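Local atomic coordinates of motility-associated killing factor MakB (Vibrio cholerae serotype O1, PDB entry 6W1W), a protein that probably serves as one component of a three-part cytotoxin, with a long helical bundle resembling that of alpha-pore-forming toxins. Residues Ala154-Ala159 against Leu248-Ala253; Arg162-Ile167 against Thr259-Gln264; Pro7-Ala12 against Trp323-Glu328; Thr78-Tyr83 against Ser284-Asp289; Gln172-Leu177 against Ser227-Ala232. One frame throughout, in Å; residues are numbered along the deposited sequence.

Contact 1. Residues Ala154-Ala159 against Leu248-Ala253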
# COMPACT_ATOMS: atom_id res chain seq x y z
N ALA A 154 7.48 -31.10 -16.94
CA ALA A 154 6.75 -31.82 -15.90
C ALA A 154 7.58 -32.91 -15.23
O ALA A 154 7.24 -33.32 -14.11
CB ALA A 154 5.47 -32.42 -16.47
N SER A 155 8.64 -33.39 -15.87
CA SER A 155 9.49 -34.41 -15.25
C SER A 155 10.23 -33.89 -14.02
O SER A 155 10.83 -34.69 -13.30
CB SER A 155 10.49 -34.97 -16.26
OG SER A 155 11.42 -33.98 -16.65
N GLU A 156 10.20 -32.58 -13.77
CA GLU A 156 10.88 -31.95 -12.65
C GLU A 156 9.92 -31.15 -11.79
O GLU A 156 10.30 -30.13 -11.21
CB GLU A 156 12.02 -31.06 -13.14
CG GLU A 156 13.05 -31.77 -14.00
CD GLU A 156 14.15 -30.83 -14.48
OE1 GLU A 156 14.01 -30.26 -15.57
OE2 GLU A 156 15.16 -30.67 -13.75
N GLU A 157 8.67 -31.59 -11.69
CA GLU A 157 7.67 -30.83 -10.95
C GLU A 157 8.02 -30.76 -9.47
O GLU A 157 8.04 -29.67 -8.87
CB GLU A 157 6.28 -31.44 -11.15
CG GLU A 157 5.21 -30.69 -10.37
CD GLU A 157 3.84 -31.31 -10.51
OE1 GLU A 157 3.75 -32.53 -10.75
OE2 GLU A 157 2.84 -30.56 -10.37
N GLN A 158 8.29 -31.91 -8.85
CA GLN A 158 8.63 -31.93 -7.43
C GLN A 158 9.84 -31.06 -7.14
O GLN A 158 9.83 -30.26 -6.19
CB GLN A 158 8.88 -33.36 -6.97
CG GLN A 158 7.70 -34.30 -7.19
CD GLN A 158 7.88 -35.65 -6.52
OE1 GLN A 158 8.79 -35.84 -5.72
NE2 GLN A 158 7.00 -36.59 -6.85
N ALA A 159 10.89 -31.16 -7.97
CA ALA A 159 12.05 -30.29 -7.82
C ALA A 159 11.68 -28.82 -7.97
O ALA A 159 12.30 -27.95 -7.34
CB ALA A 159 13.12 -30.67 -8.84
N LEU A 248 19.42 -29.30 -7.99
CA LEU A 248 18.79 -30.55 -8.37
C LEU A 248 17.94 -30.43 -9.63
O LEU A 248 17.45 -31.45 -10.12
CB LEU A 248 17.93 -31.08 -7.21
CG LEU A 248 18.59 -30.91 -5.84
CD1 LEU A 248 17.57 -31.13 -4.74
CD2 LEU A 248 19.77 -31.85 -5.69
N ALA A 249 17.77 -29.22 -10.15
CA ALA A 249 16.88 -28.95 -11.27
C ALA A 249 17.67 -28.39 -12.45
O ALA A 249 18.75 -27.82 -12.29
CB ALA A 249 15.77 -27.97 -10.88
N SER A 250 17.10 -28.56 -13.64
CA SER A 250 17.72 -28.08 -14.87
C SER A 250 17.60 -26.56 -15.00
O SER A 250 16.93 -25.89 -14.21
CB SER A 250 17.08 -28.76 -16.08
OG SER A 250 15.68 -28.59 -16.07
N GLU A 251 18.27 -26.02 -16.02
CA GLU A 251 18.33 -24.57 -16.19
C GLU A 251 16.94 -23.98 -16.36
O GLU A 251 16.57 -23.02 -15.67
CB GLU A 251 19.21 -24.22 -17.39
CG GLU A 251 20.69 -24.46 -17.17
CD GLU A 251 21.51 -23.21 -17.41
OE1 GLU A 251 20.90 -22.13 -17.56
OE2 GLU A 251 22.75 -23.31 -17.47
N GLU A 252 16.14 -24.53 -17.28
CA GLU A 252 14.80 -24.01 -17.50
C GLU A 252 13.92 -24.22 -16.27
O GLU A 252 13.17 -23.31 -15.88
CB GLU A 252 14.16 -24.68 -18.72
CG GLU A 252 14.64 -24.12 -20.05
CD GLU A 252 13.71 -24.48 -21.20
OE1 GLU A 252 12.51 -24.71 -20.94
OE2 GLU A 252 14.19 -24.54 -22.35
N ALA A 253 14.01 -25.39 -15.64
CA ALA A 253 13.20 -25.68 -14.47
C ALA A 253 13.46 -24.69 -13.34
O ALA A 253 12.53 -24.32 -12.61
CB ALA A 253 13.46 -27.11 -14.00

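Contact 2. Residues Arg162-Ile167 against Thr259-Gln264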
# COMPACT_ATOMS: atom_id res chain seq x y z
N ARG A 162 9.54 -27.21 -4.84
CA ARG A 162 10.38 -26.87 -3.70
C ARG A 162 11.10 -25.54 -3.92
O ARG A 162 11.21 -24.72 -3.00
CB ARG A 162 11.40 -27.98 -3.44
CG ARG A 162 10.77 -29.34 -3.18
CD ARG A 162 11.81 -30.37 -2.75
NE ARG A 162 11.33 -31.72 -3.00
CZ ARG A 162 11.80 -32.52 -3.95
NH1 ARG A 162 12.78 -32.10 -4.75
NH2 ARG A 162 11.30 -33.74 -4.11
N ILE A 163 11.58 -25.30 -5.14
CA ILE A 163 12.28 -24.05 -5.41
C ILE A 163 11.32 -22.87 -5.34
O ILE A 163 11.66 -21.80 -4.82
CB ILE A 163 12.99 -24.13 -6.78
CG1 ILE A 163 14.07 -25.21 -6.75
CG2 ILE A 163 13.59 -22.78 -7.14
CD1 ILE A 163 14.82 -25.33 -8.05
N ALA A 164 10.10 -23.04 -5.86
CA ALA A 164 9.13 -21.95 -5.80
C ALA A 164 8.63 -21.73 -4.37
O ALA A 164 8.34 -20.59 -3.99
CB ALA A 164 7.95 -22.24 -6.74
N THR A 165 8.53 -22.80 -3.57
CA THR A 165 8.09 -22.66 -2.19
C THR A 165 9.16 -22.01 -1.32
O THR A 165 8.83 -21.29 -0.37
CB THR A 165 7.71 -24.03 -1.61
OG1 THR A 165 6.89 -24.74 -2.55
CG2 THR A 165 6.95 -23.87 -0.30
N GLU A 166 10.43 -22.25 -1.63
CA GLU A 166 11.52 -21.67 -0.85
C GLU A 166 11.66 -20.18 -1.13
O GLU A 166 11.87 -19.38 -0.21
CB GLU A 166 12.83 -22.40 -1.15
CG GLU A 166 13.80 -22.40 0.01
CD GLU A 166 13.12 -22.71 1.32
OE1 GLU A 166 13.31 -21.94 2.29
OE2 GLU A 166 12.36 -23.70 1.39
N ILE A 167 11.55 -19.79 -2.41
CA ILE A 167 11.58 -18.38 -2.77
C ILE A 167 10.44 -17.64 -2.10
O ILE A 167 10.59 -16.50 -1.65
CB ILE A 167 11.55 -18.24 -4.31
CG1 ILE A 167 12.84 -18.79 -4.92
CG2 ILE A 167 11.33 -16.80 -4.71
CD1 ILE A 167 12.76 -19.02 -6.42
N THR A 259 10.12 -17.82 -11.59
CA THR A 259 9.11 -16.89 -12.09
C THR A 259 7.74 -17.18 -11.50
O THR A 259 6.98 -16.25 -11.19
CB THR A 259 9.05 -16.93 -13.62
OG1 THR A 259 8.83 -18.28 -14.06
CG2 THR A 259 10.34 -16.42 -14.22
N LYS A 260 7.40 -18.46 -11.33
CA LYS A 260 6.12 -18.80 -10.71
C LYS A 260 6.00 -18.18 -9.31
O LYS A 260 4.93 -17.70 -8.94
CB LYS A 260 5.96 -20.32 -10.66
CG LYS A 260 5.21 -20.87 -9.47
CD LYS A 260 3.72 -20.60 -9.55
CE LYS A 260 2.93 -21.52 -8.63
NZ LYS A 260 2.87 -22.91 -9.16
N ALA A 261 7.10 -18.16 -8.55
CA ALA A 261 7.05 -17.60 -7.20
C ALA A 261 6.99 -16.08 -7.20
O ALA A 261 6.33 -15.49 -6.33
CB ALA A 261 8.26 -18.08 -6.39
N ILE A 262 7.65 -15.42 -8.15
CA ILE A 262 7.54 -13.97 -8.26
C ILE A 262 6.10 -13.57 -8.59
O ILE A 262 5.55 -12.62 -8.00
CB ILE A 262 8.53 -13.43 -9.30
CG1 ILE A 262 9.91 -14.04 -9.08
CG2 ILE A 262 8.61 -11.91 -9.23
CD1 ILE A 262 10.49 -13.74 -7.72
N ILE A 263 5.47 -14.28 -9.52
CA ILE A 263 4.05 -14.03 -9.81
C ILE A 263 3.21 -14.33 -8.57
O ILE A 263 2.32 -13.56 -8.21
CB ILE A 263 3.60 -14.86 -11.03
CG1 ILE A 263 3.73 -14.04 -12.32
CG2 ILE A 263 2.15 -15.34 -10.87
CD1 ILE A 263 5.15 -13.81 -12.76
N GLN A 264 3.51 -15.44 -7.89
CA GLN A 264 2.72 -15.84 -6.73
C GLN A 264 2.78 -14.80 -5.62
O GLN A 264 1.81 -14.65 -4.86
CB GLN A 264 3.21 -17.20 -6.22
CG GLN A 264 2.37 -17.79 -5.10
CD GLN A 264 0.90 -17.85 -5.44
OE1 GLN A 264 0.09 -17.11 -4.87
NE2 GLN A 264 0.54 -18.73 -6.37

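Contact 3. Residues Pro7-Ala12 against Trp323-Glu328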
# COMPACT_ATOMS: atom_id res chain seq x y z
N PRO A 7 -16.02 13.74 14.67
CA PRO A 7 -16.09 12.30 14.90
C PRO A 7 -15.39 11.90 16.20
O PRO A 7 -14.76 12.72 16.87
CB PRO A 7 -15.36 11.72 13.69
CG PRO A 7 -14.39 12.78 13.30
CD PRO A 7 -15.05 14.09 13.62
N ASN A 8 -15.53 10.63 16.54
CA ASN A 8 -14.77 10.07 17.66
C ASN A 8 -13.30 10.03 17.27
O ASN A 8 -12.90 9.25 16.39
CB ASN A 8 -15.28 8.68 18.02
CG ASN A 8 -14.55 8.08 19.20
OD1 ASN A 8 -13.49 7.47 19.04
ND2 ASN A 8 -15.11 8.23 20.40
N VAL A 9 -12.48 10.85 17.93
CA VAL A 9 -11.10 11.06 17.50
C VAL A 9 -10.33 9.75 17.48
O VAL A 9 -9.48 9.53 16.62
CB VAL A 9 -10.41 12.11 18.40
CG1 VAL A 9 -9.09 12.55 17.77
CG2 VAL A 9 -11.33 13.30 18.62
N ASP A 10 -10.63 8.86 18.43
CA ASP A 10 -9.98 7.56 18.42
C ASP A 10 -10.42 6.73 17.22
O ASP A 10 -9.58 6.21 16.47
CB ASP A 10 -10.27 6.82 19.73
CG ASP A 10 -9.00 6.43 20.47
OD1 ASP A 10 -8.06 5.92 19.83
OD2 ASP A 10 -8.93 6.66 21.70
N THR A 11 -11.73 6.62 17.00
CA THR A 11 -12.22 5.85 15.86
C THR A 11 -11.83 6.49 14.54
O THR A 11 -11.65 5.79 13.54
CB THR A 11 -13.74 5.68 15.95
OG1 THR A 11 -14.12 5.44 17.30
CG2 THR A 11 -14.19 4.51 15.09
N ALA A 12 -11.70 7.82 14.52
CA ALA A 12 -11.31 8.51 13.29
C ALA A 12 -9.87 8.21 12.91
O ALA A 12 -9.58 7.88 11.76
CB ALA A 12 -11.52 10.02 13.47
N TRP A 323 -11.06 18.47 15.78
CA TRP A 323 -10.59 18.56 14.40
C TRP A 323 -9.12 18.95 14.35
O TRP A 323 -8.40 18.53 13.44
CB TRP A 323 -11.44 19.55 13.60
CG TRP A 323 -12.76 18.97 13.23
CD1 TRP A 323 -13.98 19.29 13.76
CD2 TRP A 323 -12.99 17.93 12.28
NE1 TRP A 323 -14.95 18.52 13.18
CE2 TRP A 323 -14.37 17.68 12.27
CE3 TRP A 323 -12.16 17.19 11.43
CZ2 TRP A 323 -14.95 16.72 11.44
CZ3 TRP A 323 -12.73 16.24 10.61
CH2 TRP A 323 -14.11 16.01 10.62
N LYS A 324 -8.66 19.75 15.32
CA LYS A 324 -7.25 20.10 15.37
C LYS A 324 -6.39 18.87 15.63
O LYS A 324 -5.30 18.73 15.08
CB LYS A 324 -7.00 21.17 16.44
CG LYS A 324 -5.62 21.81 16.37
CD LYS A 324 -5.37 22.44 15.00
CE LYS A 324 -4.04 23.19 14.96
NZ LYS A 324 -2.88 22.30 15.24
N THR A 325 -6.89 17.95 16.46
CA THR A 325 -6.18 16.70 16.71
C THR A 325 -6.12 15.84 15.45
O THR A 325 -5.09 15.24 15.14
CB THR A 325 -6.83 15.93 17.86
OG1 THR A 325 -6.87 16.75 19.04
CG2 THR A 325 -6.06 14.66 18.17
N ILE A 326 -7.22 15.79 14.69
CA ILE A 326 -7.25 14.99 13.47
C ILE A 326 -6.40 15.64 12.39
O ILE A 326 -5.68 14.96 11.65
CB ILE A 326 -8.70 14.77 13.00
CG1 ILE A 326 -9.49 14.02 14.08
CG2 ILE A 326 -8.73 14.01 11.69
CD1 ILE A 326 -10.88 13.63 13.65
N SER A 327 -6.45 16.97 12.29
CA SER A 327 -5.62 17.66 11.30
C SER A 327 -4.14 17.48 11.61
O SER A 327 -3.32 17.35 10.69
CB SER A 327 -5.98 19.15 11.25
OG SER A 327 -5.29 19.80 10.19
N GLU A 328 -3.78 17.45 12.89
CA GLU A 328 -2.39 17.22 13.26
C GLU A 328 -1.95 15.79 12.99
O GLU A 328 -0.78 15.55 12.68
CB GLU A 328 -2.17 17.58 14.73
CG GLU A 328 -2.14 19.08 15.00
CD GLU A 328 -2.10 19.41 16.49
OE1 GLU A 328 -1.80 18.51 17.29
OE2 GLU A 328 -2.37 20.58 16.84

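Contact 4. Residues Thr78-Tyr83 against Ser284-Asp289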
# COMPACT_ATOMS: atom_id res chain seq x y z
N THR A 78 -5.17 16.49 2.25
CA THR A 78 -5.62 17.88 2.34
C THR A 78 -7.11 17.99 2.65
O THR A 78 -7.55 19.06 3.09
CB THR A 78 -5.31 18.61 1.03
OG1 THR A 78 -5.40 20.03 1.24
CG2 THR A 78 -6.29 18.21 -0.07
N SER A 79 -7.89 16.92 2.46
CA SER A 79 -9.32 17.00 2.73
C SER A 79 -9.60 17.17 4.22
O SER A 79 -10.55 17.86 4.60
CB SER A 79 -10.05 15.77 2.18
OG SER A 79 -9.74 14.61 2.93
N PHE A 80 -8.77 16.56 5.08
CA PHE A 80 -8.95 16.71 6.51
C PHE A 80 -8.26 17.95 7.05
O PHE A 80 -8.70 18.52 8.06
CB PHE A 80 -8.43 15.46 7.24
CG PHE A 80 -9.35 14.28 7.13
CD1 PHE A 80 -9.24 13.40 6.06
CD2 PHE A 80 -10.31 14.03 8.09
CE1 PHE A 80 -10.08 12.30 5.96
CE2 PHE A 80 -11.15 12.94 8.00
CZ PHE A 80 -11.03 12.07 6.93
N ILE A 81 -7.18 18.40 6.40
CA ILE A 81 -6.50 19.61 6.83
C ILE A 81 -7.31 20.84 6.48
O ILE A 81 -7.54 21.72 7.33
CB ILE A 81 -5.08 19.67 6.22
CG1 ILE A 81 -4.21 18.54 6.79
CG2 ILE A 81 -4.45 21.02 6.48
CD1 ILE A 81 -2.82 18.51 6.21
N ASN A 82 -7.76 20.94 5.23
CA ASN A 82 -8.56 22.09 4.81
C ASN A 82 -9.89 22.16 5.56
O ASN A 82 -10.37 23.25 5.86
CB ASN A 82 -8.80 22.05 3.30
CG ASN A 82 -9.73 23.15 2.81
OD1 ASN A 82 -9.36 24.33 2.81
ND2 ASN A 82 -10.93 22.77 2.39
N TYR A 83 -10.48 21.00 5.88
CA TYR A 83 -11.78 21.02 6.54
C TYR A 83 -11.68 21.59 7.95
O TYR A 83 -12.57 22.33 8.39
CB TYR A 83 -12.40 19.63 6.58
CG TYR A 83 -13.77 19.62 7.22
CD1 TYR A 83 -14.88 20.09 6.53
CD2 TYR A 83 -13.95 19.16 8.51
CE1 TYR A 83 -16.14 20.09 7.11
CE2 TYR A 83 -15.21 19.16 9.10
CZ TYR A 83 -16.30 19.62 8.39
OH TYR A 83 -17.54 19.62 8.98
N SER A 284 -15.33 7.48 3.70
CA SER A 284 -16.44 8.23 3.12
C SER A 284 -17.61 8.31 4.09
O SER A 284 -18.23 9.37 4.24
CB SER A 284 -16.89 7.59 1.80
OG SER A 284 -18.28 7.30 1.81
N LEU A 285 -17.91 7.20 4.77
CA LEU A 285 -18.95 7.22 5.79
C LEU A 285 -18.63 8.20 6.91
O LEU A 285 -19.54 8.73 7.55
CB LEU A 285 -19.16 5.81 6.36
CG LEU A 285 -20.17 5.66 7.50
CD1 LEU A 285 -21.57 6.06 7.04
CD2 LEU A 285 -20.16 4.24 8.05
N LEU A 286 -17.34 8.45 7.15
CA LEU A 286 -16.95 9.42 8.17
C LEU A 286 -17.45 10.81 7.81
O LEU A 286 -18.03 11.52 8.66
CB LEU A 286 -15.44 9.43 8.35
CG LEU A 286 -14.97 10.44 9.40
CD1 LEU A 286 -15.70 10.17 10.69
CD2 LEU A 286 -13.47 10.40 9.60
N TRP A 287 -17.24 11.23 6.56
CA TRP A 287 -17.80 12.50 6.11
C TRP A 287 -19.33 12.45 6.04
O TRP A 287 -19.99 13.45 6.32
CB TRP A 287 -17.25 12.86 4.73
CG TRP A 287 -15.78 13.09 4.65
CD1 TRP A 287 -14.88 12.37 3.91
CD2 TRP A 287 -15.03 14.13 5.29
NE1 TRP A 287 -13.62 12.89 4.06
CE2 TRP A 287 -13.68 13.97 4.90
CE3 TRP A 287 -15.37 15.17 6.15
CZ2 TRP A 287 -12.68 14.82 5.35
CZ3 TRP A 287 -14.37 16.01 6.60
CH2 TRP A 287 -13.04 15.83 6.20
N GLN A 288 -19.89 11.29 5.69
CA GLN A 288 -21.32 11.20 5.42
C GLN A 288 -22.14 11.51 6.68
O GLN A 288 -22.91 12.47 6.71
CB GLN A 288 -21.67 9.82 4.85
CG GLN A 288 -23.17 9.51 4.79
CD GLN A 288 -23.97 10.53 4.00
OE1 GLN A 288 -23.45 11.18 3.10
NE2 GLN A 288 -25.24 10.67 4.35
N ASP A 289 -21.97 10.70 7.73
CA ASP A 289 -22.70 10.98 8.96
C ASP A 289 -22.20 12.23 9.67
O ASP A 289 -22.81 12.66 10.65
CB ASP A 289 -22.65 9.77 9.91
CG ASP A 289 -21.25 9.39 10.33
OD1 ASP A 289 -20.28 9.99 9.82
OD2 ASP A 289 -21.11 8.50 11.19

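Contact 5. Residues Gln172-Leu177 against Ser227-Ala232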
# COMPACT_ATOMS: atom_id res chain seq x y z
N GLN A 172 8.75 -14.23 2.48
CA GLN A 172 7.86 -14.01 3.61
C GLN A 172 8.61 -13.83 4.93
O GLN A 172 8.09 -13.16 5.83
CB GLN A 172 6.86 -15.15 3.75
CG GLN A 172 5.78 -14.89 4.78
CD GLN A 172 4.79 -16.03 4.90
OE1 GLN A 172 4.46 -16.47 6.00
NE2 GLN A 172 4.31 -16.52 3.76
N SER A 173 9.80 -14.41 5.07
CA SER A 173 10.56 -14.22 6.30
C SER A 173 11.22 -12.84 6.34
O SER A 173 11.31 -12.24 7.42
CB SER A 173 11.60 -15.33 6.49
OG SER A 173 12.73 -15.17 5.64
N ILE A 174 11.66 -12.32 5.19
CA ILE A 174 12.09 -10.93 5.13
C ILE A 174 10.92 -10.00 5.38
O ILE A 174 11.11 -8.86 5.83
CB ILE A 174 12.77 -10.63 3.78
CG1 ILE A 174 13.91 -11.62 3.52
CG2 ILE A 174 13.30 -9.20 3.74
CD1 ILE A 174 14.73 -11.31 2.27
N ALA A 175 9.70 -10.45 5.10
CA ALA A 175 8.53 -9.62 5.34
C ALA A 175 8.18 -9.56 6.82
O ALA A 175 7.54 -8.60 7.27
CB ALA A 175 7.34 -10.14 4.53
N SER A 176 8.57 -10.58 7.60
CA SER A 176 8.25 -10.58 9.02
C SER A 176 9.06 -9.54 9.78
O SER A 176 8.59 -9.00 10.78
CB SER A 176 8.47 -11.97 9.61
OG SER A 176 7.57 -12.91 9.05
N LEU A 177 10.28 -9.24 9.32
CA LEU A 177 11.11 -8.25 9.98
C LEU A 177 10.54 -6.84 9.89
O LEU A 177 11.00 -5.96 10.62
CB LEU A 177 12.52 -8.25 9.38
CG LEU A 177 13.07 -9.62 8.97
CD1 LEU A 177 14.43 -9.48 8.30
CD2 LEU A 177 13.14 -10.56 10.16
N SER A 227 20.45 -4.04 9.12
CA SER A 227 20.68 -4.63 10.44
C SER A 227 19.71 -5.76 10.73
O SER A 227 20.10 -6.81 11.25
CB SER A 227 20.57 -3.55 11.52
OG SER A 227 21.75 -2.76 11.60
N THR A 228 18.43 -5.58 10.40
CA THR A 228 17.44 -6.58 10.76
C THR A 228 17.50 -7.79 9.83
O THR A 228 17.14 -8.90 10.25
CB THR A 228 16.05 -5.95 10.76
OG1 THR A 228 15.10 -6.85 11.37
CG2 THR A 228 15.59 -5.60 9.35
N ILE A 229 17.98 -7.61 8.60
CA ILE A 229 17.99 -8.71 7.63
C ILE A 229 19.21 -9.59 7.83
O ILE A 229 19.10 -10.82 7.90
CB ILE A 229 17.92 -8.16 6.19
CG1 ILE A 229 16.60 -7.43 5.94
CG2 ILE A 229 18.12 -9.30 5.18
CD1 ILE A 229 16.52 -6.75 4.57
N SER A 230 20.40 -8.99 7.89
CA SER A 230 21.62 -9.77 8.05
C SER A 230 21.63 -10.54 9.37
O SER A 230 22.18 -11.65 9.44
CB SER A 230 22.85 -8.87 7.95
OG SER A 230 22.68 -7.69 8.71
N SER A 231 21.01 -9.99 10.41
CA SER A 231 20.93 -10.62 11.72
C SER A 231 19.72 -11.54 11.88
O SER A 231 19.54 -12.12 12.95
CB SER A 231 20.90 -9.56 12.82
OG SER A 231 19.64 -9.55 13.48
N ALA A 232 18.87 -11.66 10.86
CA ALA A 232 17.76 -12.60 10.91
C ALA A 232 18.27 -13.98 10.49
O ALA A 232 18.85 -14.12 9.41
CB ALA A 232 16.62 -12.15 10.00

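Contact 1. Residues Ala154-Ala159 against Leu248-Ala253
Glu-156 reaches across to Ser-250, and the contact is a carboxylate held at a helix N-terminus: Ser-250 is the N-cap residue of helix 251-270, and Glu-156 itself holds the N-cap position of helix 157-176. The two helix starts therefore lie side by side, joined mainly by one acidic side chain. From CB, which points toward the other segment, CG departs anti to the carbonyl carbon and beside the backbone N (chi1 -57°). The chain then stays extended beyond CG, and CB and CG serve as a spacer that delivers the flat group across the gap. CD comes up beside the Ser-250 hydroxyl and has Ala-253 CB, a methyl one turn into the helix, at 3.8 Å. The two oxygens then divide the work. OE2 accepts the backbone N-H of Ser-250, with 2.9 Å between Ser-250 N and Glu-156 OE2 and an angle of 150° at the hydrogen. The donor comes from the syn side of the carboxylate, only 16° out of its plane. OE1 faces the hydroxyl of Ser-250, but the modelled separation is too short to be trusted, so the details of that bond are doubtful. The N-H bond, nearly in the carboxylate plane, helps to orient the group, and its negative charge is probably favoured by the positive end of the helix dipole. The apolar margin is small. Ala-159 CB lies 4.3 Å from Ala-249 CB, beside the polar pair, while Glu-156 OE2 also approaches Ala-249 CA at 3.5 Å.

Contact 2. Residues Arg162-Ile167 against Thr259-Gln264
Ala-164 and Ala-261 face each other where helices 157-176 and 251-270 come together, their CA atoms 5.0 Å apart and Ala-164 CB 4.2 Å from Ala-261 CB. The short side chains permit this: the axes of the two segments approach to 8.4 Å, with a signed crossing angle of -39° and chains running in the same general direction. Ala-261 CB points into the opposite helix and sits 3.5 Å from the backbone atom Ala-164 O, so a methyl rests directly on main chain. Its second neighbour is Ile-167, whose CG2 lies 3.7 Å from Ala-261 CB. That branch is anti to the backbone N of Ile-167, with CG1 beside the N (chi1 -67°), which turns CG2 toward the alanine. The margins are looser: Lys-260 CG passes Ala-164 CB at 4.1 Å, and Ile-262 CD1 lies 4.4 Å from Ile-167 CG2. Beyond this shell, Lys-260 turns to helix 100-151, where it makes a cation-pi contact with Trp-150. The isoleucines beside the alanine pair pack on the sheet: both touch Tyr-201 on strand 193-203, Ile-262 also meets Leu-212 and Phe-214 on strand 209-220, and Ile-167 packs on Leu-242 of helix 233-245.

Contact 3. Residues Pro7-Ala12 against Trp323-Glu328
Trp-323 lays one face of its indole against Pro-7, whose CD stands 3.4 Å above the ring plane and is displaced toward the rim, over the six-membered part. This is helix-bundle packing, in which the start of helix 9-35 docks on helix 316-333. The nearest ring atom, Trp-323 CZ2, is 3.4 Å from Pro-7 CD, and the two side chains cross at about a right angle. Around the same indole, Tyr-83 joins edge-to-face and Phe-87 meets it with planes at about 40°, while NE1 donates to Leu-5 O, just before segment 7-12. About one turn further along helix 316-333, Ile-326 is the chief partner: its CD1 meets Pro-7 CG tip to tip at 3.6 Å and also touches Ala-12 CB at 3.7 Å. Val-9 completes the seam. Its CG1 is anti to the backbone N (chi1 -168°), a setting that brings this methyl against Thr-325 CG2 at 3.7 Å and Ile-326 CG1 at 4.0 Å. The closest contacts between the two segments are carbon to carbon; their polar bonds are made within each side, among them those at the start of helix 9-35. There Asn-8, the N-cap, has its OD1 gripped twice by Thr-11: Thr-11 N is 2.8 Å from Asn-8 OD1, in the carbonyl plane on a lone pair, whereas Thr-11 OG1, 2.7 Å from Asn-8 OD1, approaches from above, 55° out of that plane.

Contact 4. Residues Thr78-Tyr83 against Ser284-Asp289
Ser-79 O is met from two directions: Trp-287 CH2 comes within 3.6 Å of it, and Tyr-83 N gives it a weak backbone bond in the helix. The hydroxyl of the same serine turns back to Ile-76 O one turn earlier, and the contact of Ser-79 OG with Trp-287 CZ2, at 3.8 Å, is packing only. Trp-287 is the residue that spans the interface. The axes of segments 78-83 and 284-289 stay 13.0 Å apart, and the indole bridges this wide gap. A chi1 of -63° sets its CG anti to the carbonyl carbon; beyond it the six-membered ring reaches Phe-80 and Tyr-83. Over Phe-80, Trp-287 CZ2 stands 3.4 Å above the centre of the phenyl plane; the planes meet obliquely at 33°, neither a regular stack nor a T-shape. Against Tyr-83 the indole presents its edge to the face, the planes at 75° and the ring centres 5.2 Å apart, with Trp-287 CZ3 offset toward the rim of the tyrosine. Leu-286 adds a methyl at the edge of Phe-80, in its plane, CD2 lying 3.8 Å from Phe-80 CE2. Leu-114 of helix 100-151 touches both Tyr-83 and Trp-287, while Ile-326 and Val-330 of helix 316-333 pack on Phe-80. The chemistry is thus that of a buried aromatic cluster: the join between helices 69-90 and 276-302 rests here on apolar and ring contacts, and Ser-79 places its hydroxyl bond within its own helix, to Ile-76 O, rather than across the interface.

Contact 5. Residues Gln172-Leu177 against Ser227-Ala232
Leu-177 and Thr-228 meet where the chain leaving helix 157-176 and the short helix 225-230 lie against the mixed four-stranded sheet; along the chain, the two antiparallel strands 193-203 and 209-220 run between them. Leu-177 does most of the touching. Its CG is anti to the carbonyl carbon, beside the backbone N (chi1 -36°), which directs the fork at the other segment. CD1 lies over the turn of backbone, 3.4 Å from Thr-228 O and 3.7 Å from Ile-229 CA. Both methyls touch Ala-232 CB, just past the helix, with Leu-177 CD2 at 3.8 Å from it. Lower on the side chain, Leu-177 CB is 3.5 Å from Thr-228 OG1, an apolar carbon beside a hydroxyl whose oxygen is anti to its own backbone N (chi1 -168°). A second, looser apolar line runs from Ile-174 to Ile-229. These two residues also touch the sheet, Ile-174 at Ile-199 and Ile-229 at Val-197, positions two apart on strand 193-203, while Leu-218 of strand 209-220 lies against Thr-228 and Ile-229. The isoleucines approach each other obliquely, with Ile-174 CG2 4.1 Å from Ile-229 CD1.

How the contacts relate
The contacts fall into two groups at different parts of an elongated chain. Contacts 1 and 2 both join helices 157-176 and 251-270; their centres are 13 Å apart, and Ala-249 CB touches Ile-163 CD1. Their segments alternate in sequence, and contact 5 falls between the segments of both. It uses helix 157-176 further along, its centre about 18 Å from that of contact 2, beside the sheet. Contacts 3 and 4, centres 10 Å apart, lie across the chain's centre from contacts 1 and 2 and pack together through pairs such as Pro-7 with Leu-286. Contact 3, pairing the start of helix 9-35 with helix 316-333, encloses all the others in sequence, its centre about 56 Å from that of contact 1.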